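Local coordinates for acRAF (Thiomonas intermedia, PDB 4LOW), which acts as a RuBisCO assembly factor of the alpha-carboxysome and is related to pterin-4a-carbinolamine dehydratases, whose activity it may or may not retain, at residues 24-27 and 28-31. Numbering follows the deposited sequence.
Sequences FGSY and AQTR. With FMT (formic acid), chain J.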
ATOM      1  N   PHE A  24      -9.546   9.415   3.566  1.00 18.65           N
ATOM      2  CA  PHE A  24      -9.108  10.798   3.463  1.00 20.11           C
ATOM      3  C   PHE A  24      -9.897  11.530   2.394  1.00 22.64           C
ATOM      4  O   PHE A  24     -10.444  10.908   1.499  1.00 22.90           O
ATOM      5  CB  PHE A  24      -7.602  10.849   3.148  1.00 20.93           C
ATOM      6  CG  PHE A  24      -6.773  10.155   4.203  1.00 19.92           C
ATOM      7  CD1 PHE A  24      -6.394  10.812   5.367  1.00 23.39           C
ATOM      8  CD2 PHE A  24      -6.430   8.832   4.064  1.00 19.77           C
ATOM      9  CE1 PHE A  24      -5.656  10.141   6.361  1.00 23.65           C
ATOM     10  CE2 PHE A  24      -5.693   8.166   5.057  1.00 20.08           C
ATOM     11  CZ  PHE A  24      -5.332   8.827   6.197  1.00 21.29           C
ATOM     12  N   GLY A  25      -9.900  12.857   2.470  1.00 22.90           N
ATOM     13  CA  GLY A  25     -10.654  13.655   1.522  1.00 23.15           C
ATOM     14  C   GLY A  25     -10.006  13.873   0.180  1.00 24.86           C
ATOM     15  O   GLY A  25     -10.652  14.449  -0.688  1.00 26.73           O
ATOM     16  N   SER A  26      -8.731  13.540   0.004  1.00 23.62           N
ATOM     17  CA  SER A  26      -8.018  13.806  -1.226  1.00 23.04           C
ATOM     18  C   SER A  26      -6.805  12.936  -1.325  1.00 22.45           C
ATOM     19  O   SER A  26      -6.307  12.465  -0.299  1.00 21.59           O
ATOM     20  CB  SER A  26      -7.542  15.269  -1.250  1.00 25.24           C
ATOM     21  OG  SER A  26      -6.637  15.503  -0.179  1.00 27.36           O
ATOM     22  N   TYR A  27      -6.269  12.872  -2.528  1.00 22.11           N
ATOM     23  CA  TYR A  27      -4.997  12.178  -2.748  1.00 20.71           C
ATOM     24  C   TYR A  27      -3.891  12.816  -1.908  1.00 20.16           C
ATOM     25  O   TYR A  27      -3.099  12.095  -1.310  1.00 19.69           O
ATOM     26  CB  TYR A  27      -4.585  12.214  -4.230  1.00 22.40           C
ATOM     27  CG  TYR A  27      -3.227  11.575  -4.469  1.00 22.48           C
ATOM     28  CD1 TYR A  27      -3.088  10.192  -4.515  1.00 24.58           C
ATOM     29  CD2 TYR A  27      -2.064  12.348  -4.516  1.00 20.89           C
ATOM     30  CE1 TYR A  27      -1.833   9.594  -4.657  1.00 22.62           C
ATOM     31  CE2 TYR A  27      -0.808  11.757  -4.668  1.00 20.87           C
ATOM     32  CZ  TYR A  27      -0.701  10.380  -4.718  1.00 21.17           C
ATOM     33  OH  TYR A  27       0.503   9.752  -4.853  1.00 21.45           O
ATOM     34  N   ALA A  28      -3.819  14.139  -1.855  1.00 21.71           N
ATOM     35  CA  ALA A  28      -2.747  14.797  -1.095  1.00 21.99           C
ATOM     36  C   ALA A  28      -2.730  14.329   0.336  1.00 22.26           C
ATOM     37  O   ALA A  28      -1.660  14.089   0.894  1.00 20.55           O
ATOM     38  CB  ALA A  28      -2.914  16.309  -1.127  1.00 23.93           C
ATOM     39  N   GLN A  29      -3.900  14.193   0.954  1.00 20.52           N
ATOM     40  CA  GLN A  29      -3.973  13.797   2.352  1.00 19.77           C
ATOM     41  C   GLN A  29      -3.596  12.326   2.524  1.00 19.13           C
ATOM     42  O   GLN A  29      -2.858  11.952   3.442  1.00 18.93           O
ATOM     43  CB  GLN A  29      -5.386  14.074   2.923  1.00 21.35           C
ATOM     44  CG  GLN A  29      -5.663  15.568   3.090  1.00 26.41           C
ATOM     45  CD  GLN A  29      -7.139  15.926   3.111  1.00 39.23           C
ATOM     46  OE1 GLN A  29      -7.887  15.701   2.146  1.00 33.01           O
ATOM     47  NE2 GLN A  29      -7.579  16.533   4.195  1.00 33.12           N
ATOM     48  N   THR A  30      -4.084  11.482   1.603  1.00 17.67           N
ATOM     49  CA  THR A  30      -3.740  10.049   1.658  1.00 18.06           C
ATOM     50  C   THR A  30      -2.234   9.856   1.474  1.00 18.51           C
ATOM     51  O   THR A  30      -1.604   9.092   2.199  1.00 17.82           O
ATOM     52  CB  THR A  30      -4.451   9.343   0.512  1.00 18.18           C
ATOM     53  OG1 THR A  30      -5.838   9.623   0.603  1.00 20.22           O
ATOM     54  CG2 THR A  30      -4.245   7.839   0.532  1.00 20.17           C
ATOM     55  N   ARG A  31      -1.647  10.610   0.531  1.00 18.46           N
ATOM     56  CA  ARG A  31      -0.216  10.477   0.248  1.00 17.51           C
ATOM     57  C   ARG A  31       0.629  10.973   1.409  1.00 17.92           C
ATOM     58  O   ARG A  31       1.655  10.364   1.722  1.00 17.77           O
ATOM     59  CB  ARG A  31       0.096  11.208  -1.060  1.00 17.96           C
ATOM     60  CG  ARG A  31       1.476  10.960  -1.598  1.00 19.54           C
ATOM     61  CD  ARG A  31       1.706   9.478  -1.888  1.00 19.26           C
ATOM     62  NE  ARG A  31       2.528   8.833  -0.881  1.00 19.17           N
ATOM     63  CZ  ARG A  31       2.961   7.585  -0.946  1.00 18.90           C
ATOM     64  NH1 ARG A  31       2.446   6.741  -1.842  1.00 19.36           N
ATOM     65  NH2 ARG A  31       3.858   7.150  -0.079  1.00 19.15           N
TER
HETATM   66  C   FMT J 101       3.183   3.654  -0.363  1.00 21.91           C
HETATM   67  O1  FMT J 101       3.707   4.174  -1.343  1.00 21.04           O
HETATM   68  O2  FMT J 101       3.622   3.997   0.822  1.00 23.12           O
HETATM   69  O   HOH W   1       0.331   7.126  -3.798  1.00 20.96           O
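Ser26 and Gln29 close an N-cap on helix 27-44, entered by a short loop from strand 17-23 in this pterin dehydratase-like fold. Ser26 OG accepts from Gln29 N at 3.2 Å, N-H...O angle 157°, and donates, tilted out of the carbonyl plane, to Gln29 OE1 at 2.6 Å. Being engaged both ways fixes the serine hydroxyl, whose first torsion sets OG between the backbone N and the carbonyl carbon. Ser26 O receives Thr30 N, the first regular bond of the helix and nearly straight. In the loop, Phe24 CB meets Thr30 OG1 at 3.3 Å, a hydroxyl also bonded to Thr55 O.

One turn on, Arg31 runs alongside Tyr27, both with CG anti to the backbone N. Arg31 CB lies over a face of the Tyr27 ring, 4.1 Å from its centroid and 26° off the normal, a CH-pi contact. Arg31 CG lies beside Tyr27 CZ and OH, and the bend at chi2 brings Arg31 CD to Tyr27 OH at 3.2 Å. The further bend at chi3 leads NE and the guanidinium on past it, the guanidinium plane 54° from the ring. One water donates to Tyr27 OH and accepts from Arg31 NH1, bridging the phenol oxygen and the guanidinium; Tyr27 OH is also hydrogen-bonded to Glu42 of the second subunit, at the dimer interface. Arg31 NH2 forms a salt bridge with Asp35. The same guanidinium holds a formate, probably from the crystallisation liquor, that Arg31 of the second subunit also binds: here NH1 donates to its O1 at 2.9 Å, near the guanidinium plane.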